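Local coordinates for protein predicted DNA-binding transcriptional regulator (Aliivibrio fischeri ES114, PDB 7DWN) that probably binds cis-regulatory DNA as a tetrameric transcriptional regulator of the LysR family, at residues E9-S21 with E48-T60. Sequence-based numbering, arbitrary orientation.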
# COMPACT_ATOMS: atom_id res chain seq x y z
N GLU A 9 4.61 -9.41 -25.04
CA GLU A 9 3.34 -10.11 -25.26
C GLU A 9 3.55 -11.43 -26.00
O GLU A 9 2.89 -12.43 -25.68
CB GLU A 9 2.36 -9.21 -26.00
CG GLU A 9 1.51 -8.34 -25.07
CD GLU A 9 0.64 -9.15 -24.13
OE1 GLU A 9 0.29 -10.30 -24.47
OE2 GLU A 9 0.29 -8.64 -23.04
N ASP A 10 4.44 -11.44 -26.99
CA ASP A 10 4.82 -12.68 -27.66
C ASP A 10 5.21 -13.75 -26.65
O ASP A 10 4.71 -14.88 -26.69
CB ASP A 10 5.98 -12.44 -28.63
CG ASP A 10 5.62 -11.50 -29.77
OD1 ASP A 10 4.43 -11.43 -30.13
OD2 ASP A 10 6.53 -10.83 -30.30
N PHE A 11 6.10 -13.39 -25.72
CA PHE A 11 6.61 -14.35 -24.76
C PHE A 11 5.53 -14.80 -23.78
O PHE A 11 5.49 -15.98 -23.40
CB PHE A 11 7.80 -13.76 -24.00
CG PHE A 11 8.41 -14.71 -23.01
CD1 PHE A 11 9.17 -15.78 -23.44
CD2 PHE A 11 8.21 -14.53 -21.66
CE1 PHE A 11 9.73 -16.66 -22.54
CE2 PHE A 11 8.76 -15.40 -20.74
CZ PHE A 11 9.53 -16.47 -21.18
N LEU A 12 4.64 -13.89 -23.36
CA LEU A 12 3.56 -14.30 -22.47
C LEU A 12 2.64 -15.31 -23.14
O LEU A 12 2.28 -16.34 -22.54
CB LEU A 12 2.77 -13.07 -22.00
CG LEU A 12 3.51 -12.10 -21.07
CD1 LEU A 12 2.69 -10.83 -20.86
CD2 LEU A 12 3.82 -12.76 -19.74
N VAL A 13 2.26 -15.05 -24.39
CA VAL A 13 1.39 -15.99 -25.11
C VAL A 13 2.10 -17.33 -25.29
O VAL A 13 1.50 -18.40 -25.09
CB VAL A 13 0.95 -15.39 -26.46
CG1 VAL A 13 0.23 -16.43 -27.29
CG2 VAL A 13 0.05 -14.18 -26.22
N LEU A 14 3.38 -17.29 -25.67
CA LEU A 14 4.15 -18.53 -25.82
C LEU A 14 4.21 -19.30 -24.51
O LEU A 14 4.15 -20.54 -24.51
CB LEU A 14 5.55 -18.21 -26.33
CG LEU A 14 6.50 -19.41 -26.50
CD1 LEU A 14 6.00 -20.32 -27.61
CD2 LEU A 14 7.92 -18.94 -26.78
N ALA A 15 4.33 -18.59 -23.39
CA ALA A 15 4.37 -19.26 -22.09
C ALA A 15 3.03 -19.90 -21.76
O ALA A 15 2.99 -20.93 -21.08
CB ALA A 15 4.77 -18.27 -21.00
N LYS A 16 1.92 -19.31 -22.21
CA LYS A 16 0.63 -19.95 -21.98
C LYS A 16 0.48 -21.20 -22.84
O LYS A 16 0.24 -22.30 -22.32
CB LYS A 16 -0.53 -18.99 -22.24
CG LYS A 16 -1.87 -19.61 -21.85
CD LYS A 16 -3.05 -18.96 -22.55
CE LYS A 16 -4.35 -19.69 -22.21
NZ LYS A 16 -5.52 -19.16 -22.96
N VAL A 17 0.61 -21.07 -24.16
CA VAL A 17 0.27 -22.19 -25.04
C VAL A 17 1.42 -23.17 -25.25
O VAL A 17 1.18 -24.30 -25.72
CB VAL A 17 -0.22 -21.70 -26.41
CG1 VAL A 17 -1.44 -20.80 -26.25
CG2 VAL A 17 0.89 -20.98 -27.15
N LYS A 18 2.66 -22.79 -24.92
CA LYS A 18 3.82 -23.68 -24.99
C LYS A 18 4.01 -24.28 -26.38
O LYS A 18 4.52 -25.40 -26.52
CB LYS A 18 3.73 -24.79 -23.93
CG LYS A 18 3.75 -24.27 -22.50
CD LYS A 18 3.72 -25.40 -21.49
CE LYS A 18 3.79 -24.86 -20.07
NZ LYS A 18 3.76 -25.94 -19.04
N ASN A 19 3.63 -23.55 -27.42
CA ASN A 19 3.85 -23.98 -28.80
C ASN A 19 4.10 -22.76 -29.66
O ASN A 19 3.33 -21.79 -29.60
CB ASN A 19 2.67 -24.79 -29.34
CG ASN A 19 2.95 -25.39 -30.71
OD1 ASN A 19 2.77 -24.73 -31.73
ND2 ASN A 19 3.38 -26.65 -30.73
N PHE A 20 5.16 -22.80 -30.47
CA PHE A 20 5.55 -21.63 -31.26
C PHE A 20 4.50 -21.29 -32.31
O PHE A 20 4.14 -20.12 -32.48
CB PHE A 20 6.91 -21.88 -31.91
CG PHE A 20 8.08 -21.42 -31.07
CD1 PHE A 20 8.52 -22.17 -30.00
CD2 PHE A 20 8.72 -20.22 -31.36
CE1 PHE A 20 9.59 -21.75 -29.23
CE2 PHE A 20 9.79 -19.79 -30.60
CZ PHE A 20 10.23 -20.56 -29.53
N SER A 21 4.01 -22.29 -33.04
CA SER A 21 3.07 -22.01 -34.13
C SER A 21 1.74 -21.51 -33.60
O SER A 21 1.15 -20.57 -34.16
CB SER A 21 2.88 -23.26 -34.99
OG SER A 21 1.99 -24.18 -34.37
N GLU A 48 18.69 -17.54 -22.96
CA GLU A 48 17.68 -18.39 -23.58
C GLU A 48 16.49 -18.49 -22.63
O GLU A 48 16.61 -19.05 -21.53
CB GLU A 48 18.26 -19.77 -23.88
CG GLU A 48 19.60 -19.74 -24.60
CD GLU A 48 20.18 -21.13 -24.78
OE1 GLU A 48 19.71 -21.86 -25.68
OE2 GLU A 48 21.11 -21.49 -24.03
N LEU A 49 15.36 -17.94 -23.04
CA LEU A 49 14.15 -17.96 -22.22
C LEU A 49 13.32 -19.21 -22.42
O LEU A 49 12.39 -19.45 -21.64
CB LEU A 49 13.30 -16.73 -22.51
CG LEU A 49 13.98 -15.37 -22.34
CD1 LEU A 49 13.04 -14.24 -22.75
CD2 LEU A 49 14.44 -15.18 -20.90
N VAL A 50 13.63 -20.02 -23.44
CA VAL A 50 12.75 -21.10 -23.87
C VAL A 50 13.61 -22.23 -24.43
O VAL A 50 14.58 -21.98 -25.16
CB VAL A 50 11.72 -20.60 -24.90
CG1 VAL A 50 11.38 -21.67 -25.91
CG2 VAL A 50 10.47 -20.09 -24.21
N ASP A 51 13.26 -23.46 -24.09
CA ASP A 51 13.87 -24.64 -24.70
C ASP A 51 13.04 -25.01 -25.93
O ASP A 51 11.89 -25.45 -25.81
CB ASP A 51 13.93 -25.80 -23.71
CG ASP A 51 14.71 -26.99 -24.24
OD1 ASP A 51 15.26 -26.90 -25.36
OD2 ASP A 51 14.77 -28.02 -23.54
N ARG A 52 13.63 -24.84 -27.11
CA ARG A 52 12.94 -25.06 -28.37
C ARG A 52 13.00 -26.51 -28.85
O ARG A 52 12.27 -26.86 -29.78
CB ARG A 52 13.53 -24.16 -29.47
CG ARG A 52 13.34 -22.68 -29.23
CD ARG A 52 14.13 -21.87 -30.25
NE ARG A 52 13.86 -20.44 -30.14
CZ ARG A 52 14.44 -19.65 -29.24
NH1 ARG A 52 15.30 -20.14 -28.36
NH2 ARG A 52 14.14 -18.35 -29.21
N LYS A 53 13.83 -27.34 -28.24
CA LYS A 53 14.06 -28.70 -28.71
C LYS A 53 13.10 -29.72 -28.11
O LYS A 53 13.27 -30.92 -28.34
CB LYS A 53 15.50 -29.12 -28.42
CG LYS A 53 16.55 -28.26 -29.10
CD LYS A 53 17.95 -28.64 -28.65
CE LYS A 53 18.43 -27.78 -27.49
NZ LYS A 53 17.58 -27.90 -26.27
N SER A 54 12.11 -29.28 -27.35
CA SER A 54 11.22 -30.19 -26.64
C SER A 54 9.77 -29.85 -26.91
O SER A 54 9.40 -28.67 -27.02
CB SER A 54 11.48 -30.14 -25.13
OG SER A 54 11.16 -28.86 -24.59
N LYS A 55 8.94 -30.88 -27.03
CA LYS A 55 7.49 -30.74 -27.14
C LYS A 55 6.85 -31.36 -25.91
O LYS A 55 7.06 -32.56 -25.65
CB LYS A 55 6.97 -31.41 -28.41
CG LYS A 55 7.52 -30.81 -29.69
CD LYS A 55 6.62 -29.72 -30.26
CE LYS A 55 5.28 -30.29 -30.68
NZ LYS A 55 4.56 -29.42 -31.65
N PRO A 56 6.07 -30.61 -25.12
CA PRO A 56 5.78 -29.19 -25.37
C PRO A 56 6.94 -28.27 -25.02
O PRO A 56 7.92 -28.71 -24.41
CB PRO A 56 4.58 -28.91 -24.45
CG PRO A 56 4.13 -30.26 -23.94
CD PRO A 56 5.33 -31.12 -23.96
N ILE A 57 6.83 -27.01 -25.42
CA ILE A 57 7.88 -26.03 -25.16
C ILE A 57 7.95 -25.76 -23.66
O ILE A 57 6.96 -25.37 -23.04
CB ILE A 57 7.63 -24.74 -25.94
CG1 ILE A 57 7.84 -24.98 -27.44
CG2 ILE A 57 8.51 -23.62 -25.43
CD1 ILE A 57 9.25 -25.40 -27.81
N GLU A 58 9.12 -25.99 -23.07
CA GLU A 58 9.35 -25.73 -21.66
C GLU A 58 10.04 -24.38 -21.47
O GLU A 58 10.76 -23.91 -22.35
CB GLU A 58 10.20 -26.84 -21.03
CG GLU A 58 9.51 -28.19 -20.97
CD GLU A 58 10.40 -29.26 -20.35
OE1 GLU A 58 11.60 -28.99 -20.16
OE2 GLU A 58 9.89 -30.36 -20.06
N LEU A 59 9.81 -23.78 -20.31
CA LEU A 59 10.44 -22.51 -19.96
C LEU A 59 11.73 -22.78 -19.20
O LEU A 59 11.76 -23.58 -18.26
CB LEU A 59 9.51 -21.65 -19.11
CG LEU A 59 8.40 -20.88 -19.84
CD1 LEU A 59 7.56 -20.09 -18.85
CD2 LEU A 59 9.01 -19.96 -20.88
N THR A 60 12.80 -22.11 -19.63
CA THR A 60 14.03 -22.11 -18.86
C THR A 60 13.81 -21.34 -17.55
O THR A 60 12.83 -20.60 -17.42
CB THR A 60 15.16 -21.48 -19.67
OG1 THR A 60 14.95 -20.06 -19.76
CG2 THR A 60 15.20 -22.07 -21.07
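With CG anti to the backbone N (chi1 -179°), the ring of F11 swings out from helix 5-17 into the hairpin 48-60, where L49 and L59 receive it. L49 CD1 lies over one face of the ring, toward its rim, while L49 CB touches F11 CE1 at 3.6 Å; L59 CD2 approaches F11 CZ obliquely at 3.5 Å. One turn further along the helix, L14 also sets CG anti to its N and meets V50 tip to tip, CD2 to CG2. The other branch of V50, CG1, reaches the edge of the F20 ring, 3.8 Å from F20 CE1. I57 CG1 is in the plane of that same ring, 3.9 Å from F20 CD1, and from its own segment L14 CD1 lies over one face of this ring, toward the rim. The hairpin is the wing of the winged helix-turn-helix domain of LysR-type regulators, here docked on the first helix and the start of helix 20-26; helix 31-45 adds L41 against F11. Where helix 5-17 ends, K18 takes positive phi and its O accepts from I57 N (3.0 Å, N-H...O angle 156°), the donor tilted from the carbonyl plane. The extended aliphatic chain of K18 runs past I57 O. R52 crosses the F20 ring obliquely, NE near CZ, which R52 CG also touches, its guanidinium inclined 40° to the ring and anchored by a salt bridge to E42.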